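Local coordinates for protein putative isohexenylglutaconyl-CoA hydratase (Pseudomonas aeruginosa, PDB 4ZU2) that probably hydrates isohexenylglutaconyl-CoA in citronellate breakdown, as a crotonase-family (enoyl-CoA hydratase/isomerase) enzyme, at residues Arg53-Arg58 with Gln103-Leu108; Asp125-Ala130 with Leu182-Glu187. One frame throughout, in Å; residues are numbered along the deposited sequence.

Contact 1. Residues Arg53-Arg58 with Gln103-Leu108; sequences RALVLR and QLLVAL
Leu55 bonds to the neighbouring strand through both its backbone N and its O: the N donates to Leu104 O at 2.7 Å, and the O accepts a nearly straight bond from Val106 N (N-H...O 178°). Leu57 repeats the pattern two residues on, Leu57 N reaching Val106 O at 2.9 Å and Leu57 O receiving Leu108 N at 3.0 Å. Where the ladder begins, Leu104 N meets Arg53 O from well above the carbonyl plane, a longer bond of 3.2 Å. The strands run parallel, 20° apart.

On the face bearing Leu55, Leu57, Leu105 and Ala107, Leu105 CD1 touches Leu55 CB at 3.8 Å and, slightly farther off, Leu57 CB. Leu55 CG lies 3.8 Å from Gln103 CB, the two side chains crossing obliquely, with Gln103 CG anti to its carbonyl carbon (chi1 -69°), where it too lies against Leu55 CG. The Gln103 amide NE2 is held by Val46 O and Val52 O. At the far end, Arg58 and Leu108 lie side by side, pointing the same way, with Arg58 CD 3.8 Å from Leu108 CD2, which sits at the guanidinium edge.

Farther out, strand 17-22 hydrogen-bonds the other edge of 54-59, while helix 190-205 packs on Leu104, Val106 and Leu108. Arg53 ties its guanidinium to Arg205 O, Cys207 O and Trp262 O. Two parallel neighbours joined through helices 70-76 and 81-99 form a beta-alpha-beta crossover, here in the central sheet of the crotonase fold.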
loop_
_atom_site.group_PDB
_atom_site.type_symbol
_atom_site.label_atom_id
_atom_site.label_comp_id
_atom_site.label_asym_id
_atom_site.label_seq_id
_atom_site.Cartn_x
_atom_site.Cartn_y
_atom_site.Cartn_z
ATOM N N ARG A 53 9.158 5.611 26.390
ATOM C CA ARG A 53 9.446 6.029 25.005
ATOM C C ARG A 53 9.291 4.844 24.056
ATOM O O ARG A 53 9.165 5.025 22.847
ATOM C CB ARG A 53 10.898 6.516 24.896
ATOM C CG ARG A 53 11.272 7.694 25.786
ATOM C CD ARG A 53 12.794 7.908 25.839
ATOM N NE ARG A 53 13.366 8.282 24.542
ATOM C CZ ARG A 53 14.664 8.502 24.312
ATOM N NH1 ARG A 53 15.589 8.379 25.278
ATOM N NH2 ARG A 53 15.050 8.841 23.096
ATOM N N ALA A 54 9.351 3.625 24.603
ATOM C CA ALA A 54 9.161 2.428 23.796
ATOM C C ALA A 54 8.442 1.285 24.555
ATOM O O ALA A 54 8.483 1.192 25.780
ATOM C CB ALA A 54 10.467 1.959 23.219
ATOM N N LEU A 55 7.731 0.464 23.794
ATOM C CA LEU A 55 7.099 -0.718 24.319
ATOM C C LEU A 55 7.595 -1.878 23.487
ATOM O O LEU A 55 7.692 -1.775 22.255
ATOM C CB LEU A 55 5.578 -0.640 24.252
ATOM C CG LEU A 55 4.987 0.640 24.869
ATOM C CD1 LEU A 55 3.513 0.817 24.464
ATOM C CD2 LEU A 55 5.155 0.665 26.382
ATOM N N VAL A 56 7.958 -2.955 24.185
ATOM C CA VAL A 56 8.313 -4.211 23.543
ATOM C C VAL A 56 7.299 -5.257 23.984
ATOM O O VAL A 56 6.943 -5.373 25.139
ATOM C CB VAL A 56 9.757 -4.626 23.844
ATOM C CG1 VAL A 56 10.178 -5.714 22.882
ATOM C CG2 VAL A 56 10.690 -3.424 23.709
ATOM N N LEU A 57 6.780 -5.946 23.001
ATOM C CA LEU A 57 5.643 -6.758 23.154
ATOM C C LEU A 57 6.130 -8.120 22.762
ATOM O O LEU A 57 6.660 -8.304 21.668
ATOM C CB LEU A 57 4.537 -6.281 22.222
ATOM C CG LEU A 57 3.220 -7.025 22.392
ATOM C CD1 LEU A 57 2.778 -7.064 23.830
ATOM C CD2 LEU A 57 2.142 -6.380 21.511
ATOM N N ARG A 58 5.985 -9.062 23.686
ATOM C CA ARG A 58 6.611 -10.360 23.521
ATOM C C ARG A 58 5.797 -11.465 24.196
ATOM O O ARG A 58 4.941 -11.206 25.031
ATOM C CB ARG A 58 8.046 -10.329 24.073
ATOM C CG ARG A 58 9.017 -11.205 23.287
ATOM C CD ARG A 58 10.433 -11.221 23.863
ATOM N NE ARG A 58 10.479 -11.030 25.315
ATOM C CZ ARG A 58 11.206 -10.103 25.945
ATOM N NH1 ARG A 58 11.991 -9.241 25.277
ATOM N NH2 ARG A 58 11.153 -10.048 27.275
ATOM N N GLN A 103 4.127 6.033 22.255
ATOM C CA GLN A 103 5.359 5.247 22.236
ATOM C C GLN A 103 5.616 4.544 20.923
ATOM O O GLN A 103 4.667 4.184 20.206
ATOM C CB GLN A 103 5.238 4.096 23.274
ATOM C CG GLN A 103 5.241 4.500 24.738
ATOM C CD GLN A 103 3.912 4.986 25.239
ATOM O OE1 GLN A 103 2.853 4.629 24.710
ATOM N NE2 GLN A 103 3.957 5.815 26.286
ATOM N N LEU A 104 6.898 4.272 20.663
ATOM C CA LEU A 104 7.296 3.240 19.701
ATOM C C LEU A 104 6.913 1.837 20.275
ATOM O O LEU A 104 7.227 1.518 21.415
ATOM C CB LEU A 104 8.801 3.297 19.440
ATOM C CG LEU A 104 9.328 2.489 18.256
ATOM C CD1 LEU A 104 9.124 3.208 16.937
ATOM C CD2 LEU A 104 10.830 2.123 18.423
ATOM N N LEU A 105 6.214 1.033 19.476
ATOM C CA LEU A 105 5.753 -0.277 19.880
ATOM C C LEU A 105 6.518 -1.255 19.029
ATOM O O LEU A 105 6.375 -1.260 17.803
ATOM C CB LEU A 105 4.261 -0.433 19.639
ATOM C CG LEU A 105 3.690 -1.844 19.882
ATOM C CD1 LEU A 105 3.909 -2.361 21.325
ATOM C CD2 LEU A 105 2.211 -1.897 19.573
ATOM N N VAL A 106 7.364 -2.045 19.673
ATOM C CA VAL A 106 8.142 -3.053 18.960
ATOM C C VAL A 106 7.556 -4.429 19.263
ATOM O O VAL A 106 7.384 -4.771 20.423
ATOM C CB VAL A 106 9.639 -3.021 19.368
ATOM C CG1 VAL A 106 10.466 -3.995 18.498
ATOM C CG2 VAL A 106 10.165 -1.608 19.276
ATOM N N ALA A 107 7.236 -5.204 18.226
ATOM C CA ALA A 107 6.819 -6.577 18.451
ATOM C C ALA A 107 7.928 -7.573 18.114
ATOM O O ALA A 107 8.424 -7.592 17.019
ATOM C CB ALA A 107 5.529 -6.921 17.700
ATOM N N LEU A 108 8.267 -8.420 19.081
ATOM C CA LEU A 108 9.174 -9.533 18.866
ATOM C C LEU A 108 8.352 -10.823 18.766
ATOM O O LEU A 108 7.860 -11.362 19.773
ATOM C CB LEU A 108 10.201 -9.565 20.012
ATOM C CG LEU A 108 11.557 -10.245 19.763
ATOM C CD1 LEU A 108 12.188 -9.729 18.497
ATOM C CD2 LEU A 108 12.483 -9.988 20.905
#

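Contact 2. Residues Asp125-Ala130 with Leu182-Glu187; sequences DVAIAA and LVHFCE
Ile128, Ala129 and Ala130 pair in parallel with Phe185, Cys186 and Glu187, the strand axes 26° apart and 4.8 Å at closest approach. Ala129 lies between two bonds, Ala129 N to Phe185 O at 2.9 Å and Glu187 N to Ala129 O at 3.0 Å. Upstream, Ala127 O accepts from two successive amides, His184 N and Phe185 N.

The imidazole of His184 closes this end: Ala127 N donates to ND1 of His184 at 3.2 Å, close to the ring plane and nearly straight (168°). The other ring nitrogen, NE2, bonds Thr160 O of the second subunit. Phe185, with CG anti to its carbonyl carbon (chi1 -53°), presents its ring edge to the neighbouring strand: Phe185 CD2 meets Ile128 CG1 at 3.6 Å and Phe185 CE2 meets Val126 CG1 at 3.8 Å. Just before the paired strand 185-187, Val183 CB abuts Ala127 CB at 3.7 Å.

Asp125 sends OD1 to Arg163 of the second subunit and OD2 to Lys216. With ND1 accepting and NE2 facing a carbonyl oxygen, His184 is probably the neutral tautomer protonated at NE2, its ring fixed at both nitrogens between sheet edge and subunit interface.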
loop_
_atom_site.group_PDB
_atom_site.type_symbol
_atom_site.label_atom_id
_atom_site.label_comp_id
_atom_site.label_asym_id
_atom_site.label_seq_id
_atom_site.Cartn_x
_atom_site.Cartn_y
_atom_site.Cartn_z
ATOM N N ASP A 125 4.861 -0.458 15.417
ATOM C CA ASP A 125 5.761 0.386 14.603
ATOM C C ASP A 125 6.952 -0.422 14.040
ATOM O O ASP A 125 7.401 -0.181 12.941
ATOM C CB ASP A 125 6.295 1.569 15.399
ATOM C CG ASP A 125 5.201 2.442 15.957
ATOM O OD1 ASP A 125 4.324 2.848 15.167
ATOM O OD2 ASP A 125 5.222 2.714 17.171
ATOM N N VAL A 126 7.416 -1.396 14.800
ATOM C CA VAL A 126 8.477 -2.293 14.376
ATOM C C VAL A 126 8.188 -3.744 14.845
ATOM O O VAL A 126 7.990 -4.025 16.034
ATOM C CB VAL A 126 9.868 -1.787 14.892
ATOM C CG1 VAL A 126 11.039 -2.594 14.272
ATOM C CG2 VAL A 126 10.042 -0.326 14.572
ATOM N N ALA A 127 8.101 -4.643 13.882
ATOM C CA ALA A 127 7.972 -6.087 14.132
ATOM C C ALA A 127 9.249 -6.826 13.680
ATOM O O ALA A 127 9.736 -6.654 12.535
ATOM C CB ALA A 127 6.820 -6.625 13.400
ATOM N N ILE A 128 9.792 -7.612 14.599
ATOM C CA ILE A 128 10.956 -8.457 14.358
ATOM C C ILE A 128 10.507 -9.916 14.579
ATOM O O ILE A 128 10.123 -10.273 15.679
ATOM C CB ILE A 128 12.087 -8.103 15.355
ATOM C CG1 ILE A 128 12.506 -6.621 15.234
ATOM C CG2 ILE A 128 13.297 -9.002 15.143
ATOM C CD1 ILE A 128 12.970 -5.984 16.519
ATOM N N ALA A 129 10.550 -10.754 13.547
ATOM C CA ALA A 129 10.057 -12.133 13.674
ATOM C C ALA A 129 11.183 -13.148 13.600
ATOM O O ALA A 129 12.222 -12.912 12.958
ATOM C CB ALA A 129 9.053 -12.435 12.603
ATOM N N ALA A 130 10.962 -14.273 14.277
ATOM C CA ALA A 130 11.781 -15.473 14.117
ATOM C C ALA A 130 11.411 -16.128 12.784
ATOM O O ALA A 130 10.236 -16.242 12.468
ATOM C CB ALA A 130 11.481 -16.406 15.243
ATOM N N LEU A 182 4.783 -7.586 6.280
ATOM C CA LEU A 182 4.009 -7.771 7.511
ATOM C C LEU A 182 4.857 -7.432 8.717
ATOM O O LEU A 182 4.386 -6.891 9.733
ATOM C CB LEU A 182 3.521 -9.226 7.602
ATOM C CG LEU A 182 2.700 -9.539 8.848
ATOM C CD1 LEU A 182 1.686 -8.445 9.147
ATOM C CD2 LEU A 182 1.973 -10.892 8.666
ATOM N N VAL A 183 6.132 -7.783 8.607
ATOM C CA VAL A 183 7.115 -7.457 9.631
ATOM C C VAL A 183 8.303 -6.777 8.932
ATOM O O VAL A 183 8.437 -6.842 7.688
ATOM C CB VAL A 183 7.553 -8.734 10.390
ATOM C CG1 VAL A 183 6.322 -9.459 10.982
ATOM C CG2 VAL A 183 8.374 -9.679 9.457
ATOM N N HIS A 184 9.140 -6.120 9.728
ATOM C CA HIS A 184 10.239 -5.287 9.230
ATOM C C HIS A 184 11.595 -6.000 9.193
ATOM O O HIS A 184 12.457 -5.602 8.435
ATOM C CB HIS A 184 10.380 -4.052 10.114
ATOM C CG HIS A 184 9.197 -3.132 10.095
ATOM N ND1 HIS A 184 8.196 -3.196 11.032
ATOM C CD2 HIS A 184 8.880 -2.107 9.263
ATOM C CE1 HIS A 184 7.297 -2.258 10.773
ATOM N NE2 HIS A 184 7.693 -1.581 9.716
ATOM N N PHE A 185 11.784 -7.015 10.039
ATOM C CA PHE A 185 12.991 -7.832 10.065
ATOM C C PHE A 185 12.646 -9.312 10.346
ATOM O O PHE A 185 11.752 -9.620 11.160
ATOM C CB PHE A 185 13.909 -7.379 11.210
ATOM C CG PHE A 185 14.229 -5.892 11.216
ATOM C CD1 PHE A 185 15.132 -5.350 10.297
ATOM C CD2 PHE A 185 13.668 -5.053 12.167
ATOM C CE1 PHE A 185 15.436 -3.987 10.319
ATOM C CE2 PHE A 185 13.969 -3.710 12.194
ATOM C CZ PHE A 185 14.855 -3.170 11.268
ATOM N N CYS A 186 13.404 -10.212 9.721
ATOM C CA CYS A 186 13.356 -11.643 10.016
ATOM C C CYS A 186 14.756 -12.097 10.425
ATOM O O CYS A 186 15.690 -11.955 9.642
ATOM C CB CYS A 186 12.906 -12.411 8.767
ATOM S SG CYS A 186 12.625 -14.188 8.991
ATOM N N GLU A 187 14.909 -12.589 11.656
ATOM C CA GLU A 187 16.184 -13.153 12.134
ATOM C C GLU A 187 16.095 -14.670 12.339
ATOM O O GLU A 187 15.055 -15.194 12.703
ATOM C CB GLU A 187 16.621 -12.502 13.443
ATOM C CG GLU A 187 16.499 -11.006 13.440
ATOM C CD GLU A 187 17.332 -10.359 12.342
ATOM O OE1 GLU A 187 18.572 -10.530 12.349
ATOM O OE2 GLU A 187 16.746 -9.698 11.457
#

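How the contacts relate
From the N terminus, the chain lays down 53-58, passes through helices 70-76 and 81-99, and returns as 103-108, closing contact 1. Only after a short run with helix 116-121 does 125-130 start contact 2, whose loop, holding helices 149-157, 159-168 and 174-179, closes at 182-187. The two loops therefore follow in series, neither enclosing the other. Strands 104-109 and 126-130 are direct neighbours, probably hydrogen-bonded through Ala107 N to Val126 O (2.6 Å) and Ala107 O to Ile128 N (2.8 Å). Together the contacts carry one sheet from its middle to the outermost strand within the chain, 185-187, where the second subunit also packs.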